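Local coordinates for protein succinylglutamate desuccinylase/aspartoacylase (Ruegeria sp. TM1040, PDB 3NA6) that probably hydrolyses the amide bond of N-acylated amino acids such as succinylglutamate, as a member of the zinc-dependent desuccinylase/aspartoacylase family, at residues A[13-16]-A[17-21]; A[100-104]-A[105-109]; A[128-131]-A[132-136]. One frame throughout, in Å; residues are numbered along the deposited sequence. Where two conformers were deposited one is given.

Interaction 1. Residues A[13-16]-A[17-21]; sequences LDQD and GVHHG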
loop_
_atom_site.group_PDB
_atom_site.type_symbol
_atom_site.label_atom_id
_atom_site.label_comp_id
_atom_site.label_asym_id
_atom_site.label_seq_id
_atom_site.Cartn_x
_atom_site.Cartn_y
_atom_site.Cartn_z
ATOM N N LEU A 13 -23.974 -27.424 -18.239
ATOM C CA LEU A 13 -23.366 -26.775 -19.416
ATOM C C LEU A 13 -23.867 -27.370 -20.723
ATOM O O LEU A 13 -23.547 -26.852 -21.793
ATOM C CB LEU A 13 -21.837 -26.895 -19.374
ATOM C CG LEU A 13 -21.165 -26.339 -18.118
ATOM C CD1 LEU A 13 -19.666 -26.500 -18.180
ATOM C CD2 LEU A 13 -21.551 -24.900 -17.874
ATOM N N ASP A 14 -24.615 -28.467 -20.645
ATOM C CA ASP A 14 -25.055 -29.208 -21.833
ATOM C C ASP A 14 -26.565 -29.492 -21.917
ATOM O O ASP A 14 -26.969 -30.396 -22.620
ATOM C CB ASP A 14 -24.304 -30.537 -21.883
ATOM C CG ASP A 14 -24.589 -31.413 -20.657
ATOM O OD1 ASP A 14 -25.317 -30.970 -19.721
ATOM O OD2 ASP A 14 -24.068 -32.526 -20.627
ATOM N N GLN A 15 -27.371 -28.719 -21.196
ATOM C CA GLN A 15 -28.832 -28.869 -21.171
ATOM C C GLN A 15 -29.491 -27.816 -22.056
ATOM O O GLN A 15 -29.048 -26.663 -22.080
ATOM C CB GLN A 15 -29.349 -28.725 -19.725
ATOM C CG GLN A 15 -30.872 -28.614 -19.599
ATOM C CD GLN A 15 -31.389 -28.518 -18.153
ATOM O OE1 GLN A 15 -30.724 -28.929 -17.206
ATOM N NE2 GLN A 15 -32.591 -27.982 -17.997
ATOM N N ASP A 16 -30.539 -28.203 -22.792
ATOM C CA ASP A 16 -31.321 -27.226 -23.582
ATOM C C ASP A 16 -31.869 -26.111 -22.721
ATOM O O ASP A 16 -32.196 -26.351 -21.577
ATOM C CB ASP A 16 -32.483 -27.907 -24.283
ATOM C CG ASP A 16 -32.056 -28.683 -25.519
ATOM O OD1 ASP A 16 -30.885 -28.594 -25.957
ATOM O OD2 ASP A 16 -32.917 -29.363 -26.074
ATOM N N GLY A 17 -31.959 -24.896 -23.267
ATOM C CA GLY A 17 -32.522 -23.759 -22.565
ATOM C C GLY A 17 -31.501 -22.657 -22.294
ATOM O O GLY A 17 -30.432 -22.646 -22.848
ATOM N N VAL A 18 -31.874 -21.712 -21.464
ATOM C CA VAL A 18 -31.030 -20.576 -21.076
ATOM C C VAL A 18 -30.666 -20.766 -19.598
ATOM O O VAL A 18 -31.527 -20.911 -18.747
ATOM C CB VAL A 18 -31.765 -19.258 -21.319
ATOM C CG1 VAL A 18 -31.017 -18.051 -20.683
ATOM C CG2 VAL A 18 -32.006 -19.025 -22.858
ATOM N N HIS A 19 -29.382 -20.829 -19.295
ATOM C CA HIS A 19 -28.943 -21.047 -17.921
ATOM C C HIS A 19 -27.905 -20.014 -17.550
ATOM O O HIS A 19 -26.944 -19.852 -18.284
ATOM C CB HIS A 19 -28.305 -22.416 -17.824
ATOM C CG HIS A 19 -29.280 -23.534 -17.992
ATOM N ND1 HIS A 19 -29.569 -24.088 -19.219
ATOM C CD2 HIS A 19 -30.075 -24.154 -17.092
ATOM C CE1 HIS A 19 -30.469 -25.039 -19.058
ATOM N NE2 HIS A 19 -30.791 -25.099 -17.774
ATOM N N HIS A 20 -28.086 -19.358 -16.407
ATOM C CA HIS A 20 -27.179 -18.321 -15.933
ATOM C C HIS A 20 -26.643 -18.742 -14.574
ATOM O O HIS A 20 -27.408 -19.053 -13.654
ATOM C CB HIS A 20 -27.905 -16.982 -15.750
ATOM C CG HIS A 20 -28.684 -16.520 -16.951
ATOM N ND1 HIS A 20 -28.084 -16.159 -18.143
ATOM C CD2 HIS A 20 -30.011 -16.282 -17.111
ATOM C CE1 HIS A 20 -29.014 -15.754 -18.991
ATOM N NE2 HIS A 20 -30.191 -15.810 -18.389
ATOM N N GLY A 21 -25.329 -18.741 -14.440
ATOM C CA GLY A 21 -24.714 -19.116 -13.189
ATOM C C GLY A 21 -23.260 -18.744 -13.135
ATOM O O GLY A 21 -22.882 -17.680 -13.629
#
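Gly17 opens strand 17-26 just after the bend at Asp16, and its backbone N lies 3.6 Å from Gln15 O, two residues back. With phi at 115°, any beta carbon here would be driven against the carbonyl oxygen of Asp16, so the turn into the strand depends on the missing side chain. Gln45 of strand 36-46, the antiparallel neighbour of 17-26 in the mixed sheet, pairs with the Gly17 backbone and also reaches Asp16 OD1 with its side-chain amide, fixing both sides of the bend. Two residues on, His19 turns its ring back toward the bend, edge first. Its CG is anti to the carbonyl carbon (chi1 -69°), which swings His19 CE1 to 3.3 Å from Asp16 O, close to the ring plane. Gln15 arrives from the loop that leads into the strand, extended beyond CG and crossing His19 at about a right angle, with Gln15 CG 3.6 Å from His19 CE1. The amide plane is tilted 73° from the ring, and Gln15 NE2 stops 3.4 Å from His19 NE2 at an angle too poor for a hydrogen bond. With an alanine here in place of His19, Asp16 O would probably lose its ring-edge neighbour and the Gln15 chain would be left free to swing. Gln15 was modelled in two conformers, so its half is less certain. Backbone geometry and Gln45 thus secure the turn, and His19 and Gln15 add a van der Waals contact at the surface.

Interaction 2. Residues A[100-104]-A[105-109]; sequences ARTSP and IDRGN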
loop_
_atom_site.group_PDB
_atom_site.type_symbol
_atom_site.label_atom_id
_atom_site.label_comp_id
_atom_site.label_asym_id
_atom_site.label_seq_id
_atom_site.Cartn_x
_atom_site.Cartn_y
_atom_site.Cartn_z
ATOM N N ALA A 100 -8.189 -4.117 -14.273
ATOM C CA ALA A 100 -6.777 -4.285 -14.551
ATOM C C ALA A 100 -6.571 -5.307 -15.674
ATOM O O ALA A 100 -7.322 -6.270 -15.831
ATOM C CB ALA A 100 -6.060 -4.746 -13.313
ATOM N N ARG A 101 -5.509 -5.099 -16.426
ATOM C CA ARG A 101 -5.067 -6.062 -17.431
ATOM C C ARG A 101 -4.863 -7.476 -16.843
ATOM O O ARG A 101 -5.352 -8.469 -17.388
ATOM C CB ARG A 101 -3.800 -5.568 -18.062
ATOM C CG ARG A 101 -3.199 -6.450 -19.140
ATOM C CD ARG A 101 -2.020 -5.758 -19.738
ATOM N NE ARG A 101 -1.353 -6.600 -20.713
ATOM C CZ ARG A 101 -1.698 -6.709 -21.969
ATOM N NH1 ARG A 101 -2.700 -5.990 -22.468
ATOM N NH2 ARG A 101 -0.978 -7.502 -22.752
ATOM N N THR A 102 -4.215 -7.518 -15.690
ATOM C CA THR A 102 -3.826 -8.755 -15.035
ATOM C C THR A 102 -4.519 -8.897 -13.701
ATOM O O THR A 102 -4.981 -7.915 -13.095
ATOM C CB THR A 102 -2.312 -8.849 -14.872
ATOM O OG1 THR A 102 -1.836 -7.811 -13.989
ATOM C CG2 THR A 102 -1.671 -8.726 -16.261
ATOM N N SER A 103 -4.583 -10.135 -13.238
ATOM C CA SER A 103 -5.206 -10.420 -11.961
ATOM C C SER A 103 -4.467 -9.806 -10.762
ATOM O O SER A 103 -3.240 -9.923 -10.622
ATOM C CB SER A 103 -5.317 -11.957 -11.780
ATOM O OG SER A 103 -5.814 -12.285 -10.480
ATOM N N PRO A 104 -5.216 -9.195 -9.851
ATOM C CA PRO A 104 -4.604 -8.761 -8.620
ATOM C C PRO A 104 -4.225 -9.931 -7.669
ATOM O O PRO A 104 -3.400 -9.746 -6.805
ATOM C CB PRO A 104 -5.688 -7.875 -8.018
ATOM C CG PRO A 104 -6.941 -8.470 -8.455
ATOM C CD PRO A 104 -6.683 -9.050 -9.810
ATOM N N ILE A 105 -4.779 -11.125 -7.866
ATOM C CA ILE A 105 -4.442 -12.284 -7.037
ATOM C C ILE A 105 -3.012 -12.767 -7.310
ATOM O O ILE A 105 -2.264 -13.003 -6.381
ATOM C CB ILE A 105 -5.456 -13.464 -7.235
ATOM C CG1 ILE A 105 -6.891 -13.043 -6.873
ATOM C CG2 ILE A 105 -5.067 -14.692 -6.375
ATOM C CD1 ILE A 105 -8.032 -14.079 -7.331
ATOM N N ASP A 106 -2.616 -12.872 -8.585
ATOM C CA ASP A 106 -1.336 -13.470 -8.968
ATOM C C ASP A 106 -0.593 -12.716 -10.082
ATOM O O ASP A 106 0.418 -13.179 -10.600
ATOM C CB ASP A 106 -1.586 -14.924 -9.380
ATOM C CG ASP A 106 -2.753 -15.064 -10.391
ATOM O OD1 ASP A 106 -2.947 -14.141 -11.225
ATOM O OD2 ASP A 106 -3.477 -16.080 -10.333
ATOM N N ARG A 107 -1.074 -11.540 -10.447
ATOM C CA ARG A 107 -0.496 -10.778 -11.526
ATOM C C ARG A 107 -0.563 -11.565 -12.842
ATOM O O ARG A 107 0.125 -11.251 -13.798
ATOM C CB ARG A 107 0.949 -10.422 -11.171
ATOM C CG ARG A 107 1.377 -9.018 -11.537
ATOM C CD ARG A 107 1.203 -8.035 -10.377
ATOM N NE ARG A 107 -0.174 -7.546 -10.282
ATOM C CZ ARG A 107 -0.672 -6.861 -9.253
ATOM N NH1 ARG A 107 0.081 -6.565 -8.197
ATOM N NH2 ARG A 107 -1.941 -6.478 -9.278
ATOM N N GLY A 108 -1.414 -12.579 -12.906
ATOM C CA GLY A 108 -1.475 -13.420 -14.095
ATOM C C GLY A 108 -2.053 -12.711 -15.312
ATOM O O GLY A 108 -3.139 -12.113 -15.249
ATOM N N ASN A 109 -1.317 -12.795 -16.411
ATOM C CA ASN A 109 -1.842 -12.464 -17.725
ATOM C C ASN A 109 -2.465 -13.732 -18.293
ATOM O O ASN A 109 -1.757 -14.678 -18.698
ATOM C CB ASN A 109 -0.733 -11.958 -18.655
ATOM C CG ASN A 109 -1.264 -11.542 -20.024
ATOM O OD1 ASN A 109 -2.422 -11.819 -20.363
ATOM N ND2 ASN A 109 -0.431 -10.862 -20.810
HETATM O O HOH W 1 -3.647 -6.231 -11.499
#
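Ser103 and Gly108 close a compact turn in the loop between helices 93-97 and 122-134, built around an Asx turn in which Asp106 OD1 accepts from Gly108 N at 2.8 Å. On the tight side, Ser103 is engaged through three backbone or side-chain atoms. Ser103 N donates to Gly108 O at 3.2 Å in a nearly straight bond (166°). Ser103 OG, placed anti to the backbone N (chi1 175°), curls forward to accept from Ile105 N at 3.0 Å, which meets the definition of an ST turn. Ser103 O takes a weak bond from Arg107 N. Asp106 OD1 also presses on Ser103 CB, at 3.3 Å, and is held in turn by Thr123 OG1 of the following helix. Beside this core, Thr102 CB packs on Gly108 O, while its OG1 bonds to Asp30 of a neighbouring subunit. Asn109 follows the turn, its OD1 bonded to His59; His59, with Glu62 and His145, may form the metal site expected in this family, with no metal modelled there. The loose side belongs to Arg107. This exposed chain, bent at chi2 and chi3, crosses Thr102 at about a right angle, yet its NE finds no polar partner in the model. Asp30 of the neighbouring subunit packs against it, and Arg107 NH2 lies 3.6 Å from Pro104 CA. One water accepts from Arg107 NH2 at 2.8 Å and donates to Thr102 O at 2.7 Å.

Interaction 3. Residues A[128-131]-A[132-136]; sequences DYFQ and RTLLP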
loop_
_atom_site.group_PDB
_atom_site.type_symbol
_atom_site.label_atom_id
_atom_site.label_comp_id
_atom_site.label_asym_id
_atom_site.label_seq_id
_atom_site.Cartn_x
_atom_site.Cartn_y
_atom_site.Cartn_z
ATOM N N ASP A 128 -6.533 -23.777 -17.204
ATOM C CA ASP A 128 -6.638 -25.229 -17.248
ATOM C C ASP A 128 -8.079 -25.717 -17.473
ATOM O O ASP A 128 -8.309 -26.710 -18.157
ATOM C CB ASP A 128 -6.076 -25.854 -15.967
ATOM C CG ASP A 128 -6.224 -27.350 -15.955
ATOM O OD1 ASP A 128 -5.384 -28.039 -16.592
ATOM O OD2 ASP A 128 -7.207 -27.817 -15.357
ATOM N N TYR A 129 -9.038 -25.032 -16.875
ATOM C CA TYR A 129 -10.436 -25.400 -17.032
ATOM C C TYR A 129 -10.887 -25.150 -18.469
ATOM O O TYR A 129 -11.644 -25.931 -19.041
ATOM C CB TYR A 129 -11.324 -24.634 -16.034
ATOM C CG TYR A 129 -12.761 -25.071 -16.058
ATOM C CD1 TYR A 129 -13.156 -26.281 -15.495
ATOM C CD2 TYR A 129 -13.724 -24.288 -16.640
ATOM C CE1 TYR A 129 -14.472 -26.673 -15.538
ATOM C CE2 TYR A 129 -15.026 -24.672 -16.663
ATOM C CZ TYR A 129 -15.393 -25.854 -16.135
ATOM O OH TYR A 129 -16.706 -26.212 -16.188
ATOM N N PHE A 130 -10.456 -24.031 -19.042
ATOM C CA PHE A 130 -10.766 -23.745 -20.435
ATOM C C PHE A 130 -10.068 -24.727 -21.354
ATOM O O PHE A 130 -10.693 -25.248 -22.265
ATOM C CB PHE A 130 -10.481 -22.270 -20.791
ATOM C CG PHE A 130 -11.618 -21.332 -20.384
ATOM C CD1 PHE A 130 -11.922 -21.147 -19.031
ATOM C CD2 PHE A 130 -12.412 -20.726 -21.326
ATOM C CE1 PHE A 130 -12.950 -20.372 -18.643
ATOM C CE2 PHE A 130 -13.470 -19.927 -20.941
ATOM C CZ PHE A 130 -13.729 -19.738 -19.602
ATOM N N GLN A 131 -8.784 -24.984 -21.117
ATOM C CA GLN A 131 -8.001 -25.913 -21.947
ATOM C C GLN A 131 -8.588 -27.327 -21.992
ATOM O O GLN A 131 -8.745 -27.896 -23.067
ATOM C CB GLN A 131 -6.582 -26.020 -21.396
ATOM C CG GLN A 131 -5.620 -26.936 -22.183
ATOM C CD GLN A 131 -5.137 -26.325 -23.491
ATOM O OE1 GLN A 131 -4.811 -25.139 -23.556
ATOM N NE2 GLN A 131 -5.100 -27.140 -24.547
ATOM N N ARG A 132 -8.918 -27.881 -20.827
ATOM C CA ARG A 132 -9.285 -29.303 -20.727
ATOM C C ARG A 132 -10.778 -29.579 -20.601
ATOM O O ARG A 132 -11.206 -30.695 -20.869
ATOM C CB ARG A 132 -8.529 -29.964 -19.563
ATOM C CG ARG A 132 -7.002 -30.005 -19.818
ATOM C CD ARG A 132 -6.265 -30.984 -18.912
ATOM N NE ARG A 132 -6.454 -30.587 -17.522
ATOM C CZ ARG A 132 -6.844 -31.372 -16.525
ATOM N NH1 ARG A 132 -7.020 -32.676 -16.703
ATOM N NH2 ARG A 132 -7.015 -30.846 -15.327
ATOM N N THR A 133 -11.585 -28.594 -20.210
ATOM C CA THR A 133 -13.001 -28.850 -20.018
ATOM C C THR A 133 -13.850 -28.106 -21.028
ATOM O O THR A 133 -14.614 -28.728 -21.745
ATOM C CB THR A 133 -13.461 -28.546 -18.566
ATOM O OG1 THR A 133 -12.641 -29.290 -17.672
ATOM C CG2 THR A 133 -14.926 -28.942 -18.348
ATOM N N LEU A 134 -13.723 -26.785 -21.121
ATOM C CA LEU A 134 -14.599 -26.040 -21.991
ATOM C C LEU A 134 -14.224 -26.128 -23.479
ATOM O O LEU A 134 -15.076 -26.426 -24.315
ATOM C CB LEU A 134 -14.709 -24.595 -21.533
ATOM C CG LEU A 134 -15.328 -24.362 -20.156
ATOM C CD1 LEU A 134 -15.476 -22.857 -19.934
ATOM C CD2 LEU A 134 -16.703 -25.082 -20.096
ATOM N N LEU A 135 -12.977 -25.846 -23.821
ATOM C CA LEU A 135 -12.560 -25.875 -25.236
ATOM C C LEU A 135 -12.864 -27.217 -25.906
ATOM O O LEU A 135 -13.322 -27.226 -27.036
ATOM C CB LEU A 135 -11.078 -25.506 -25.448
ATOM C CG LEU A 135 -10.797 -23.987 -25.481
ATOM C CD1 LEU A 135 -9.281 -23.652 -25.544
ATOM C CD2 LEU A 135 -11.554 -23.403 -26.655
ATOM N N PRO A 136 -12.632 -28.337 -25.212
ATOM C CA PRO A 136 -12.979 -29.570 -25.921
ATOM C C PRO A 136 -14.460 -29.737 -26.258
ATOM O O PRO A 136 -14.759 -30.540 -27.120
ATOM C CB PRO A 136 -12.507 -30.688 -24.983
ATOM C CG PRO A 136 -11.396 -30.078 -24.177
ATOM C CD PRO A 136 -11.841 -28.609 -23.994
HETATM O O HOH W 2 -10.095 -28.751 -16.784
#
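Tyr129 O is gripped by two backbone donors, Thr133 N at 2.9 Å and Leu134 N at 3.1 Å. The first comes from above the carbonyl plane, the second lies in it. Phe130 O then accepts from Leu135 N at 2.8 Å, again five residues on. These wider steps form a pi-type turn in helix 122-134, whose Phe130, Leu134 and Leu135 side chains face Leu53 of strand 51-55 in the central sheet. Side chains four residues on lie against the rings. Leu134 CD1 sits over the centre of the Phe130 ring, 3.6 Å from its centroid, in a CH-pi contact. Thr133 CB lies over one face of the Tyr129 ring, offset toward its rim, while Leu134 CG, five residues on, meets Tyr129 CE2 obliquely. One residue earlier in each case, Arg132, bent at chi3 (-61°), holds Asp128 in a side-on salt bridge: Arg132 NE bonds to Asp128 OD1 at 2.9 Å and Arg132 NH2 to Asp128 OD2 at 3.0 Å, with the carboxylate and guanidinium planes 43° apart. Both groups have second partners near the N-terminus, Asn5 ND2 for Asp128 OD2 and Lys3 O for Arg132 NH2. A water donates to Asp128 O and lies 2.7 Å from Thr133 OG1.

Interactions 1 and 3 are neighbours: Leu13, which leads into the turn of interaction 1, packs its CD1 on Tyr129 OH (3.6 Å) and on Leu134 CD2 of the helix in interaction 3. Interaction 2 touches neither, its nearest atoms lying about 10 Å from interaction 3 and about 17 Å from interaction 1. Their chemistry follows their place. At the surface, where a loop enters strand 17-26, interaction 1 rests on van der Waals contact, with no hydrogen bond between its segments. Interaction 3, partly buried, its Phe130 and Leu134 against the central sheet, combines CH-pi contacts with a salt bridge. Interaction 2, partly buried near the presumed metal site and another subunit, relies instead on a dense set of turn hydrogen bonds.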